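Local structure of sulfur oxidation protein soxB (Thermus thermophilus, 2WDD) at residues Tyr33-His38 against Leu283-His288; Gly60-Tyr64 against Met266-Ala270; Asp129-Thr135 against His159-Glu165; Thr287-Thr291 against Val303-Ala307. The protein is a dimanganese thiosulfohydrolase of the sulfur oxidation (Sox) pathway that hydrolyses the sulfur-sulfur bond of a cysteine S-thiosulfonate, releasing sulfate. All coordinates share one frame; numbering follows the deposited sequence. Where two conformers were deposited one is given.

Contact 1: Tyr33-His38 against Leu283-His288. With MN (manganese (II) ion), chain G; MN (manganese (II) ion), chain H.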
loop_
_atom_site.group_PDB
_atom_site.type_symbol
_atom_site.label_atom_id
_atom_site.label_comp_id
_atom_site.label_asym_id
_atom_site.label_seq_id
_atom_site.Cartn_x
_atom_site.Cartn_y
_atom_site.Cartn_z
ATOM N N TYR A 33 0.120 -10.043 12.270
ATOM C CA TYR A 33 0.615 -8.897 11.533
ATOM C C TYR A 33 -0.267 -8.460 10.372
ATOM O O TYR A 33 -0.699 -9.274 9.562
ATOM C CB TYR A 33 2.001 -9.287 11.000
ATOM C CG TYR A 33 2.593 -8.375 9.957
ATOM C CD1 TYR A 33 2.775 -7.021 10.216
ATOM C CD2 TYR A 33 3.071 -8.890 8.743
ATOM C CE1 TYR A 33 3.344 -6.181 9.264
ATOM C CE2 TYR A 33 3.647 -8.058 7.790
ATOM C CZ TYR A 33 3.788 -6.707 8.065
ATOM O OH TYR A 33 4.339 -5.873 7.116
ATOM N N PHE A 34 -0.510 -7.160 10.287
ATOM C CA PHE A 34 -1.210 -6.595 9.137
ATOM C C PHE A 34 -0.520 -5.271 8.850
ATOM O O PHE A 34 0.163 -4.722 9.713
ATOM C CB PHE A 34 -2.705 -6.405 9.393
ATOM C CG PHE A 34 -3.016 -5.390 10.454
ATOM C CD1 PHE A 34 -3.325 -4.077 10.118
ATOM C CD2 PHE A 34 -2.980 -5.745 11.796
ATOM C CE1 PHE A 34 -3.610 -3.137 11.110
ATOM C CE2 PHE A 34 -3.241 -4.804 12.791
ATOM C CZ PHE A 34 -3.579 -3.502 12.441
ATOM N N SER A 35 -0.656 -4.772 7.631
ATOM C CA SER A 35 0.005 -3.527 7.279
ATOM C C SER A 35 -0.778 -2.860 6.167
ATOM O O SER A 35 -1.593 -3.494 5.478
ATOM C CB SER A 35 1.435 -3.806 6.797
ATOM O OG SER A 35 2.191 -2.615 6.639
ATOM N N ASP A 36 -0.526 -1.575 5.996
ATOM C CA ASP A 36 -1.114 -0.849 4.885
ATOM C C ASP A 36 -2.635 -0.900 4.791
ATOM O O ASP A 36 -3.209 -0.931 3.695
ATOM C CB ASP A 36 -0.451 -1.291 3.577
ATOM C CG ASP A 36 1.039 -0.952 3.550
ATOM O OD1 ASP A 36 1.401 0.178 3.181
ATOM O OD2 ASP A 36 1.841 -1.779 4.022
ATOM N N LEU A 37 -3.288 -0.839 5.949
ATOM C CA LEU A 37 -4.751 -0.807 6.000
ATOM C C LEU A 37 -5.299 0.418 5.262
ATOM O O LEU A 37 -6.400 0.370 4.720
ATOM C CB LEU A 37 -5.207 -0.770 7.457
ATOM C CG LEU A 37 -6.707 -0.769 7.753
ATOM C CD1 LEU A 37 -7.397 -2.006 7.218
ATOM C CD2 LEU A 37 -6.940 -0.649 9.243
ATOM N N HIS A 38 -4.558 1.519 5.308
ATOM C CA HIS A 38 -4.973 2.746 4.642
ATOM C C HIS A 38 -6.404 3.134 5.018
ATOM O O HIS A 38 -7.248 3.447 4.168
ATOM C CB HIS A 38 -4.760 2.652 3.140
ATOM C CG HIS A 38 -3.323 2.793 2.729
ATOM N ND1 HIS A 38 -2.679 4.013 2.658
ATOM C CD2 HIS A 38 -2.399 1.860 2.390
ATOM C CE1 HIS A 38 -1.440 3.831 2.239
ATOM N NE2 HIS A 38 -1.239 2.531 2.094
ATOM N N LEU A 283 8.970 -8.212 8.763
ATOM C CA LEU A 283 7.543 -8.091 8.461
ATOM C C LEU A 283 7.552 -6.856 7.544
ATOM O O LEU A 283 7.770 -5.725 7.999
ATOM C CB LEU A 283 6.735 -7.856 9.745
ATOM C CG LEU A 283 6.830 -9.046 10.722
ATOM C CD1 LEU A 283 6.089 -8.775 12.026
ATOM C CD2 LEU A 283 6.342 -10.358 10.056
ATOM N N SER A 284 7.393 -7.112 6.246
ATOM C CA SER A 284 7.525 -6.089 5.208
ATOM C C SER A 284 6.238 -5.426 4.748
ATOM O O SER A 284 5.420 -6.046 4.062
ATOM C CB SER A 284 8.218 -6.677 3.964
ATOM O OG SER A 284 9.548 -7.096 4.217
ATOM N N GLY A 285 6.098 -4.145 5.068
ATOM C CA GLY A 285 4.960 -3.359 4.624
ATOM C C GLY A 285 5.360 -2.530 3.414
ATOM O O GLY A 285 6.369 -2.795 2.772
ATOM N N HIS A 286 4.557 -1.508 3.123
ATOM C CA HIS A 286 4.816 -0.555 2.044
ATOM C C HIS A 286 4.532 -0.989 0.612
ATOM O O HIS A 286 3.917 -0.255 -0.168
ATOM C CB HIS A 286 6.210 0.066 2.127
ATOM C CG HIS A 286 6.409 1.167 1.128
ATOM N ND1 HIS A 286 5.663 2.327 1.155
ATOM C CD2 HIS A 286 7.178 1.237 0.016
ATOM C CE1 HIS A 286 5.983 3.077 0.116
ATOM N NE2 HIS A 286 6.906 2.445 -0.589
ATOM N N THR A 287 5.048 -2.148 0.231
ATOM C CA THR A 287 4.853 -2.610 -1.132
ATOM C C THR A 287 3.533 -3.373 -1.355
ATOM O O THR A 287 3.182 -3.690 -2.501
ATOM C CB THR A 287 6.085 -3.375 -1.654
ATOM O OG1 THR A 287 6.582 -4.241 -0.624
ATOM C CG2 THR A 287 7.196 -2.398 -2.058
ATOM N N HIS A 288 2.762 -3.562 -0.283
ATOM C CA HIS A 288 1.442 -4.183 -0.362
ATOM C C HIS A 288 1.510 -5.599 -0.943
ATOM O O HIS A 288 0.582 -6.052 -1.621
ATOM C CB HIS A 288 0.489 -3.317 -1.207
ATOM C CG HIS A 288 0.199 -1.960 -0.624
ATOM N ND1 HIS A 288 -0.891 -1.207 -1.005
ATOM C CD2 HIS A 288 0.850 -1.229 0.314
ATOM C CE1 HIS A 288 -0.899 -0.069 -0.327
ATOM N NE2 HIS A 288 0.140 -0.062 0.487
HETATM MN MN MN G . 0.791 1.622 1.785
HETATM MN MN MN H . 3.842 3.065 2.373
HETATM O O HOH W 1 5.522 -3.883 8.419
HETATM O O HOH W 2 2.679 1.974 0.984
#
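Asp36, His38 and His288 meet on one manganese ion, which ties Tyr33-His38 to Leu283-His288. Asp36 OD1 binds it at 2.1 Å, His38 NE2 and His288 NE2 each at 2.2 Å. The two imidazoles meet rim to rim, planes 56° apart, each presenting a nitrogen to the ion; Asp132 completes its protein ligands. His286 ND1 binds the second manganese at 2.3 Å, and a water bridging the metals donates to His286 O.

Hydrogen bonding fixes the carboxylate. His286 N reaches Asp36 OD2 at 2.9 Å on the syn side, while Ser35 OG donates to the same oxygen from above the carboxylate plane; OD1 is thus left to the metal.

Leu283 CB sits over the centre of the Tyr33 ring, a CH-pi contact 3.6 Å from the centroid. With CG anti to the Tyr33 nitrogen (chi1 167°), the phenol reaches across to Leu283, passing it in the opposite direction, and a water links Tyr33 OH to Leu283 O.

Asp36-Leu37-His38 is the Asp-x-His and Gly285-His286-Thr287-His288 the Gly-His-x-His signature of the metallophosphatase fold; both loops leave the C-terminal ends of strands, 29-34 and 281-284, from different sheets, with strand 257-262 packing on Tyr33 and Leu283.

Contact 2: Gly60-Tyr64 against Met266-Ala270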
loop_
_atom_site.group_PDB
_atom_site.type_symbol
_atom_site.label_atom_id
_atom_site.label_comp_id
_atom_site.label_asym_id
_atom_site.label_seq_id
_atom_site.Cartn_x
_atom_site.Cartn_y
_atom_site.Cartn_z
ATOM N N GLY A 60 10.435 -12.987 -11.459
ATOM C CA GLY A 60 10.211 -14.267 -10.813
ATOM C C GLY A 60 10.408 -14.314 -9.318
ATOM O O GLY A 60 10.357 -15.390 -8.721
ATOM N N ARG A 61 10.647 -13.173 -8.692
ATOM C CA ARG A 61 10.837 -13.156 -7.250
ATOM C C ARG A 61 9.673 -12.469 -6.543
ATOM O O ARG A 61 8.938 -11.685 -7.155
ATOM C CB ARG A 61 12.187 -12.542 -6.858
ATOM C CG ARG A 61 12.257 -11.025 -6.920
ATOM C CD ARG A 61 13.717 -10.521 -6.935
ATOM N NE ARG A 61 14.005 -9.612 -5.826
ATOM C CZ ARG A 61 15.195 -9.486 -5.241
ATOM N NH1 ARG A 61 15.366 -8.624 -4.243
ATOM N NH2 ARG A 61 16.222 -10.214 -5.661
ATOM N N PRO A 62 9.475 -12.781 -5.253
ATOM C CA PRO A 62 8.398 -12.167 -4.477
ATOM C C PRO A 62 8.495 -10.659 -4.630
ATOM O O PRO A 62 9.590 -10.079 -4.576
ATOM C CB PRO A 62 8.728 -12.596 -3.045
ATOM C CG PRO A 62 9.315 -13.978 -3.242
ATOM C CD PRO A 62 10.162 -13.844 -4.487
ATOM N N GLY A 63 7.349 -10.040 -4.880
ATOM C CA GLY A 63 7.277 -8.608 -5.123
ATOM C C GLY A 63 7.048 -8.342 -6.606
ATOM O O GLY A 63 6.690 -7.231 -7.000
ATOM N N TYR A 64 7.291 -9.361 -7.436
ATOM C CA TYR A 64 7.120 -9.243 -8.881
ATOM C C TYR A 64 6.294 -10.389 -9.472
ATOM O O TYR A 64 6.320 -10.613 -10.685
ATOM C CB TYR A 64 8.484 -9.179 -9.573
ATOM C CG TYR A 64 9.287 -7.943 -9.198
ATOM C CD1 TYR A 64 8.984 -6.705 -9.750
ATOM C CD2 TYR A 64 10.291 -8.006 -8.241
ATOM C CE1 TYR A 64 9.704 -5.572 -9.402
ATOM C CE2 TYR A 64 11.027 -6.883 -7.900
ATOM C CZ TYR A 64 10.716 -5.671 -8.477
ATOM O OH TYR A 64 11.439 -4.553 -8.124
ATOM N N MET A 266 9.373 -4.121 0.457
ATOM C CA MET A 266 9.974 -5.449 0.486
ATOM C C MET A 266 11.308 -5.650 -0.216
ATOM O O MET A 266 12.123 -6.438 0.256
ATOM C CB MET A 266 8.972 -6.534 0.105
ATOM C CG MET A 266 9.390 -7.909 0.593
ATOM S SD MET A 266 8.077 -9.130 0.383
ATOM C CE MET A 266 7.963 -9.282 -1.390
ATOM N N GLN A 267 11.533 -4.981 -1.344
ATOM C CA GLN A 267 12.791 -5.166 -2.062
ATOM C C GLN A 267 13.925 -4.526 -1.280
ATOM O O GLN A 267 15.027 -5.077 -1.199
ATOM C CB GLN A 267 12.710 -4.578 -3.469
ATOM C CG GLN A 267 11.581 -5.186 -4.309
ATOM C CD GLN A 267 11.647 -6.704 -4.346
ATOM O OE1 GLN A 267 12.684 -7.280 -4.678
ATOM N NE2 GLN A 267 10.536 -7.360 -4.015
ATOM N N LEU A 268 13.652 -3.379 -0.671
ATOM C CA LEU A 268 14.663 -2.742 0.159
ATOM C C LEU A 268 14.936 -3.618 1.389
ATOM O O LEU A 268 16.079 -3.798 1.799
ATOM C CB LEU A 268 14.229 -1.335 0.550
ATOM C CG LEU A 268 15.190 -0.553 1.443
ATOM C CD1 LEU A 268 16.626 -0.591 0.890
ATOM C CD2 LEU A 268 14.688 0.888 1.573
ATOM N N ASP A 269 13.885 -4.200 1.960
ATOM C CA ASP A 269 14.077 -5.101 3.084
ATOM C C ASP A 269 14.964 -6.275 2.664
ATOM O O ASP A 269 15.803 -6.727 3.449
ATOM C CB ASP A 269 12.736 -5.641 3.571
ATOM C CG ASP A 269 11.950 -4.625 4.379
ATOM O OD1 ASP A 269 12.579 -3.725 4.985
ATOM O OD2 ASP A 269 10.710 -4.783 4.466
ATOM N N ALA A 270 14.753 -6.803 1.456
ATOM C CA ALA A 270 15.560 -7.942 1.000
ATOM C C ALA A 270 17.029 -7.541 0.882
ATOM O O ALA A 270 17.921 -8.329 1.215
ATOM C CB ALA A 270 15.039 -8.487 -0.331
#
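Arg61 to Tyr64 form a type II beta turn, closed by Tyr64 N to Arg61 O, and this turn faces the first turn of helix 266-273, with Gly63 and Met266 the nearest pair of CA atoms at 7.0 Å. Gln267 carries the contact through both ends of its amide. Its OE1 takes two bonds from one side of the Arg61 guanidinium, in one of the two modelled conformers of the arginine: NE approaches to 2.9 Å in the carbonyl plane, and NH1 to 3.0 Å from a tilted position. Both bonds lie close to the guanidinium plane, yet the two flat groups are turned 56° apart. Gln267 NE2 donates to Pro62 O at 2.9 Å, on a lone pair of that carbonyl. The bend at chi2 (-53°) folds the amide back, and CD then comes within 3.6 Å of Tyr64 CE2. A leucine in place of Gln267 would probably leave Pro62 O and the Arg61 guanidinium without these partners.

Beside the amide, Met266 CE packs against Pro62 CB at 3.8 Å. Gly63 suits its place, since a CB at these backbone angles would press on the preceding carbonyl oxygen and would also collide with Gln267 NE2. Trp295 also touches Arg61, Pro62, Gln267 and Ala270. The arrangement is side-chain docking of a beta turn on a helix N-terminal turn, outside the manganese coordination shell.

Contact 3: Asp129-Thr135 against His159-Glu165. With MN (manganese (II) ion), chain H; MN (manganese (II) ion), chain G.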
loop_
_atom_site.group_PDB
_atom_site.type_symbol
_atom_site.label_atom_id
_atom_site.label_comp_id
_atom_site.label_asym_id
_atom_site.label_seq_id
_atom_site.Cartn_x
_atom_site.Cartn_y
_atom_site.Cartn_z
ATOM N N ASP A 129 1.350 -3.792 13.647
ATOM C CA ASP A 129 0.803 -3.021 12.531
ATOM C C ASP A 129 1.952 -2.379 11.745
ATOM O O ASP A 129 2.771 -1.644 12.303
ATOM C CB ASP A 129 -0.108 -1.952 13.113
ATOM C CG ASP A 129 -0.734 -1.073 12.056
ATOM O OD1 ASP A 129 -0.382 -1.205 10.862
ATOM O OD2 ASP A 129 -1.613 -0.281 12.433
ATOM N N GLY A 130 2.049 -2.700 10.457
ATOM C CA GLY A 130 3.139 -2.216 9.631
ATOM C C GLY A 130 3.060 -0.788 9.112
ATOM O O GLY A 130 3.949 -0.375 8.367
ATOM N N GLY A 131 2.051 -0.020 9.516
ATOM C CA GLY A 131 1.970 1.375 9.094
ATOM C C GLY A 131 1.109 1.603 7.861
ATOM O O GLY A 131 0.590 0.658 7.268
ATOM N N ASP A 132 0.969 2.867 7.466
ATOM C CA ASP A 132 0.030 3.273 6.410
ATOM C C ASP A 132 -1.340 2.840 6.885
ATOM O O ASP A 132 -2.116 2.229 6.152
ATOM C CB ASP A 132 0.355 2.652 5.052
ATOM C CG ASP A 132 1.387 3.453 4.288
ATOM O OD1 ASP A 132 1.850 4.484 4.816
ATOM O OD2 ASP A 132 1.735 3.060 3.161
ATOM N N THR A 133 -1.617 3.140 8.149
ATOM C CA THR A 133 -2.854 2.736 8.778
ATOM C C THR A 133 -3.845 3.887 8.916
ATOM O O THR A 133 -5.037 3.718 8.680
ATOM C CB THR A 133 -2.555 2.181 10.189
ATOM O OG1 THR A 133 -1.516 1.200 10.102
ATOM C CG2 THR A 133 -3.809 1.573 10.824
ATOM N N TRP A 134 -3.346 5.022 9.387
ATOM C CA TRP A 134 -4.198 6.137 9.788
ATOM C C TRP A 134 -4.878 6.964 8.727
ATOM O O TRP A 134 -5.774 7.760 9.045
ATOM C CB TRP A 134 -3.399 7.114 10.653
ATOM C CG TRP A 134 -2.867 6.557 11.942
ATOM C CD1 TRP A 134 -3.188 5.362 12.539
ATOM C CD2 TRP A 134 -1.996 7.237 12.845
ATOM N NE1 TRP A 134 -2.530 5.245 13.744
ATOM C CE2 TRP A 134 -1.795 6.386 13.957
ATOM C CE3 TRP A 134 -1.317 8.457 12.798
ATOM C CZ2 TRP A 134 -0.935 6.722 15.002
ATOM C CZ3 TRP A 134 -0.481 8.801 13.846
ATOM C CH2 TRP A 134 -0.303 7.934 14.939
ATOM N N THR A 135 -4.394 6.845 7.496
ATOM C CA THR A 135 -4.809 7.729 6.424
ATOM C C THR A 135 -5.536 7.073 5.272
ATOM O O THR A 135 -5.632 5.841 5.188
ATOM C CB THR A 135 -3.546 8.445 5.885
ATOM O OG1 THR A 135 -2.555 7.459 5.543
ATOM C CG2 THR A 135 -2.958 9.364 6.957
ATOM N N HIS A 159 2.436 -2.651 18.552
ATOM C CA HIS A 159 3.408 -1.765 17.924
ATOM C C HIS A 159 2.944 -1.359 16.541
ATOM O O HIS A 159 2.184 -2.081 15.894
ATOM C CB HIS A 159 4.752 -2.467 17.734
ATOM C CG HIS A 159 5.436 -2.834 19.013
ATOM N ND1 HIS A 159 5.836 -1.890 19.937
ATOM C CD2 HIS A 159 5.837 -4.033 19.498
ATOM C CE1 HIS A 159 6.432 -2.498 20.950
ATOM N NE2 HIS A 159 6.454 -3.796 20.703
ATOM N N MET A 160 3.449 -0.219 16.074
ATOM C CA MET A 160 3.228 0.201 14.700
ATOM C C MET A 160 4.437 1.003 14.253
ATOM O O MET A 160 5.232 1.493 15.081
ATOM C CB MET A 160 1.951 1.024 14.527
ATOM C CG MET A 160 2.128 2.521 14.740
ATOM S SD MET A 160 0.560 3.458 14.429
ATOM C CE MET A 160 0.609 3.622 12.617
ATOM N N VAL A 161 4.612 1.073 12.935
ATOM C CA VAL A 161 5.613 1.916 12.308
ATOM C C VAL A 161 4.846 2.861 11.371
ATOM O O VAL A 161 3.605 2.899 11.414
ATOM C CB VAL A 161 6.752 1.142 11.634
ATOM C CG1 VAL A 161 7.537 0.355 12.693
ATOM C CG2 VAL A 161 6.239 0.215 10.537
ATOM N N SER A 162 5.555 3.623 10.544
ATOM C CA SER A 162 4.842 4.632 9.771
ATOM C C SER A 162 5.343 4.983 8.382
ATOM O O SER A 162 6.469 4.695 8.004
ATOM C CB SER A 162 4.849 5.926 10.589
ATOM O OG SER A 162 6.151 6.506 10.563
ATOM N N HIS A 163 4.463 5.672 7.658
ATOM C CA HIS A 163 4.750 6.252 6.361
ATOM C C HIS A 163 3.728 7.360 6.080
ATOM O O HIS A 163 3.984 8.535 6.400
ATOM C CB HIS A 163 4.800 5.229 5.231
ATOM C CG HIS A 163 4.852 5.854 3.867
ATOM N ND1 HIS A 163 4.563 5.153 2.717
ATOM C CD2 HIS A 163 5.108 7.127 3.476
ATOM C CE1 HIS A 163 4.651 5.961 1.674
ATOM N NE2 HIS A 163 4.973 7.169 2.108
ATOM N N TRP A 164 2.557 6.996 5.546
ATOM C CA TRP A 164 1.539 8.006 5.214
ATOM C C TRP A 164 0.981 8.749 6.413
ATOM O O TRP A 164 0.371 9.800 6.261
ATOM C CB TRP A 164 0.398 7.415 4.375
ATOM C CG TRP A 164 0.743 7.315 2.915
ATOM C CD1 TRP A 164 1.412 6.297 2.292
ATOM C CD2 TRP A 164 0.375 8.238 1.893
ATOM N NE1 TRP A 164 1.526 6.556 0.944
ATOM C CE2 TRP A 164 0.891 7.746 0.676
ATOM C CE3 TRP A 164 -0.309 9.460 1.896
ATOM C CZ2 TRP A 164 0.757 8.443 -0.527
ATOM C CZ3 TRP A 164 -0.450 10.139 0.692
ATOM C CH2 TRP A 164 0.083 9.630 -0.494
ATOM N N GLU A 165 1.199 8.206 7.606
ATOM C CA GLU A 165 0.766 8.853 8.837
ATOM C C GLU A 165 1.239 10.305 8.849
ATOM O O GLU A 165 0.522 11.213 9.295
ATOM C CB GLU A 165 1.440 8.140 10.014
ATOM C CG GLU A 165 0.715 6.886 10.497
ATOM C CD GLU A 165 0.720 5.718 9.509
ATOM O OE1 GLU A 165 1.696 5.569 8.736
ATOM O OE2 GLU A 165 -0.234 4.912 9.591
HETATM MN MN MN H . 3.842 3.065 2.373
HETATM MN MN MN G . 0.791 1.622 1.785
HETATM O O HOH W 2 2.679 1.974 0.984
#
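Glu165 turns its carboxylate into the loop Asp132-Trp134 and takes up three of its backbone N-H groups. A bend at chi2 (68°) sets this direction. Its OE2 accepts from Thr133 N at 2.7 Å on the syn side and from Trp134 N at 3.1 Å on the anti side; OE1 uses its syn lone pair for Asp132 N and also accepts from His163 N of its own segment. With an alanine here, these four buried N-H groups would probably lose their acceptor and the metal-binding loop be free to shift.

Gly130-Gly131-Asp132 supplies the bridging aspartate of the dinuclear metallophosphatase site. Asp132 OD2 lies 2.2 Å from each manganese ion, while OD1 accepts from Trp164 N at 2.7 Å in a nearly straight bond and lies at the edge of the Trp164 indole. His163 CG stands anti to the backbone nitrogen (chi1 170°), which brings ND1 to the ion that His263 and His286 also bind.

Met160 CE makes a CH-pi contact with Trp134, 4.0 Å from the centroid of the five-membered ring; its SD sits obliquely beside that ring in a Met-aromatic contact, and Glu165 CG lies over the same face as CE. Asp129 OD1 closes an Asx turn with Gly131 N. These loops leave the C-terminal ends of neighbouring parallel strands 124-129 and 159-160, with helices 146-155 and 170-179 packing on Trp134.

Contact 4: Thr287-Thr291 against Val303-Ala307; sequences THDLT and VAGSA. With MN (manganese (II) ion), chain G.
The loop that carries the manganese ligand His288 runs on to Thr291 and packs here on the end of strand 300-304 and the turn after it. Ala307 supports the histidine: its CB lies over one face of the His288 imidazole, 3.8 Å from the centroid and offset toward the rim, in a CH-pi contact. On the backbone side, His288 CA makes a C-H...O contact with Ser306 O.

Further along, Thr291 OG1 accepts from Ala304 N at 2.9 Å with an angle of 166°. Its chi1 of 55° sets the hydroxyl between the backbone nitrogen and the carbonyl carbon, where it faces the strand. Asp289 O takes a weak bond from Ser306 N at 2.8 Å, and Ala304 CB fits against Asp289 CB at 3.5 Å. Leu290 CD2 reaches the Ser306 side chain.

Two waters fill in the polar links. One donates to His288 O and accepts from Ser306 OG; the other accepts from Thr291 N and donates to Ala304 O. The ring is thus steadied by a methyl on one face and by the metal at NE2, with a weak bond from ND1 to Arg405 O, which should limit its rotation while the waters satisfy buried backbone groups.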
loop_
_atom_site.group_PDB
_atom_site.type_symbol
_atom_site.label_atom_id
_atom_site.label_comp_id
_atom_site.label_asym_id
_atom_site.label_seq_id
_atom_site.Cartn_x
_atom_site.Cartn_y
_atom_site.Cartn_z
ATOM N N THR A 287 5.048 -2.148 0.231
ATOM C CA THR A 287 4.853 -2.610 -1.132
ATOM C C THR A 287 3.533 -3.373 -1.355
ATOM O O THR A 287 3.182 -3.690 -2.501
ATOM C CB THR A 287 6.085 -3.375 -1.654
ATOM O OG1 THR A 287 6.582 -4.241 -0.624
ATOM C CG2 THR A 287 7.196 -2.398 -2.058
ATOM N N HIS A 288 2.762 -3.562 -0.283
ATOM C CA HIS A 288 1.442 -4.183 -0.362
ATOM C C HIS A 288 1.510 -5.599 -0.943
ATOM O O HIS A 288 0.582 -6.052 -1.621
ATOM C CB HIS A 288 0.489 -3.317 -1.207
ATOM C CG HIS A 288 0.199 -1.960 -0.624
ATOM N ND1 HIS A 288 -0.891 -1.207 -1.005
ATOM C CD2 HIS A 288 0.850 -1.229 0.314
ATOM C CE1 HIS A 288 -0.899 -0.069 -0.327
ATOM N NE2 HIS A 288 0.140 -0.062 0.487
ATOM N N ASP A 289 2.603 -6.303 -0.649
ATOM C CA ASP A 289 2.808 -7.663 -1.149
ATOM C C ASP A 289 2.102 -8.735 -0.325
ATOM O O ASP A 289 1.672 -8.490 0.813
ATOM C CB ASP A 289 4.311 -7.959 -1.176
ATOM C CG ASP A 289 5.035 -7.182 -2.261
ATOM O OD1 ASP A 289 4.604 -7.284 -3.428
ATOM O OD2 ASP A 289 6.031 -6.490 -1.969
ATOM N N LEU A 290 2.024 -9.940 -0.902
ATOM C CA LEU A 290 1.489 -11.120 -0.217
ATOM C C LEU A 290 2.521 -12.240 -0.335
ATOM O O LEU A 290 3.042 -12.488 -1.428
ATOM C CB LEU A 290 0.163 -11.586 -0.842
ATOM C CG LEU A 290 -1.084 -10.869 -0.308
ATOM C CD1 LEU A 290 -2.221 -10.960 -1.314
ATOM C CD2 LEU A 290 -1.497 -11.440 1.053
ATOM N N THR A 291 2.836 -12.882 0.790
ATOM C CA THR A 291 3.802 -13.986 0.807
ATOM C C THR A 291 3.228 -15.168 1.605
ATOM O O THR A 291 3.460 -15.286 2.808
ATOM C CB THR A 291 5.147 -13.556 1.425
ATOM O OG1 THR A 291 4.921 -13.011 2.730
ATOM C CG2 THR A 291 5.830 -12.525 0.555
ATOM N N VAL A 303 8.193 -11.763 5.505
ATOM C CA VAL A 303 6.754 -11.969 5.350
ATOM C C VAL A 303 6.125 -10.603 5.077
ATOM O O VAL A 303 6.313 -9.670 5.855
ATOM C CB VAL A 303 6.151 -12.599 6.610
ATOM C CG1 VAL A 303 4.631 -12.637 6.537
ATOM C CG2 VAL A 303 6.742 -13.999 6.821
ATOM N N ALA A 304 5.375 -10.490 3.982
ATOM C CA ALA A 304 4.741 -9.225 3.601
ATOM C C ALA A 304 3.433 -8.975 4.340
ATOM O O ALA A 304 2.733 -9.915 4.716
ATOM C CB ALA A 304 4.508 -9.182 2.095
ATOM N N GLY A 305 3.059 -7.702 4.468
ATOM C CA GLY A 305 1.853 -7.321 5.200
ATOM C C GLY A 305 0.553 -7.095 4.441
ATOM O O GLY A 305 -0.469 -6.758 5.052
ATOM N N SER A 306 0.570 -7.330 3.129
ATOM C CA SER A 306 -0.603 -7.131 2.284
ATOM C C SER A 306 -1.122 -5.697 2.403
ATOM O O SER A 306 -0.329 -4.752 2.555
ATOM C CB SER A 306 -1.695 -8.180 2.561
ATOM O OG SER A 306 -2.701 -8.131 1.557
ATOM N N ALA A 307 -2.441 -5.528 2.336
ATOM C CA ALA A 307 -2.989 -4.174 2.380
ATOM C C ALA A 307 -4.491 -4.135 2.513
ATOM O O ALA A 307 -5.174 -5.118 2.226
ATOM C CB ALA A 307 -2.599 -3.432 1.109
HETATM MN MN MN G . 0.791 1.622 1.785
HETATM O O HOH W 3 -1.795 -7.350 -0.926
HETATM O O HOH W 4 1.729 -11.929 3.281
HETATM O O HOH W 2 2.679 1.974 0.984
#

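In the fold
From the N terminus, strand 29-34 leads into contact 1, whose partner is the end of strand 281-284 and the loop after it, closing a loop of 244 intervening residues. Contacts 2 and 3 both fall inside that loop, and contact 3 is also nested within the loop closed by contact 2. Contact 4 follows contacts 2 and 3 in series, starting on Thr287 and His288, which it shares with contact 1. Contact 1 joins the two sheets, contact 3 neighbouring parallel strands of the first, and contact 4 the loops after 281-284 and 300-304 of the second; all but contact 2 reach manganese. Thr287 OG1 to Met266 N connects helix 266-273 to the loop where contacts 1 and 4 meet.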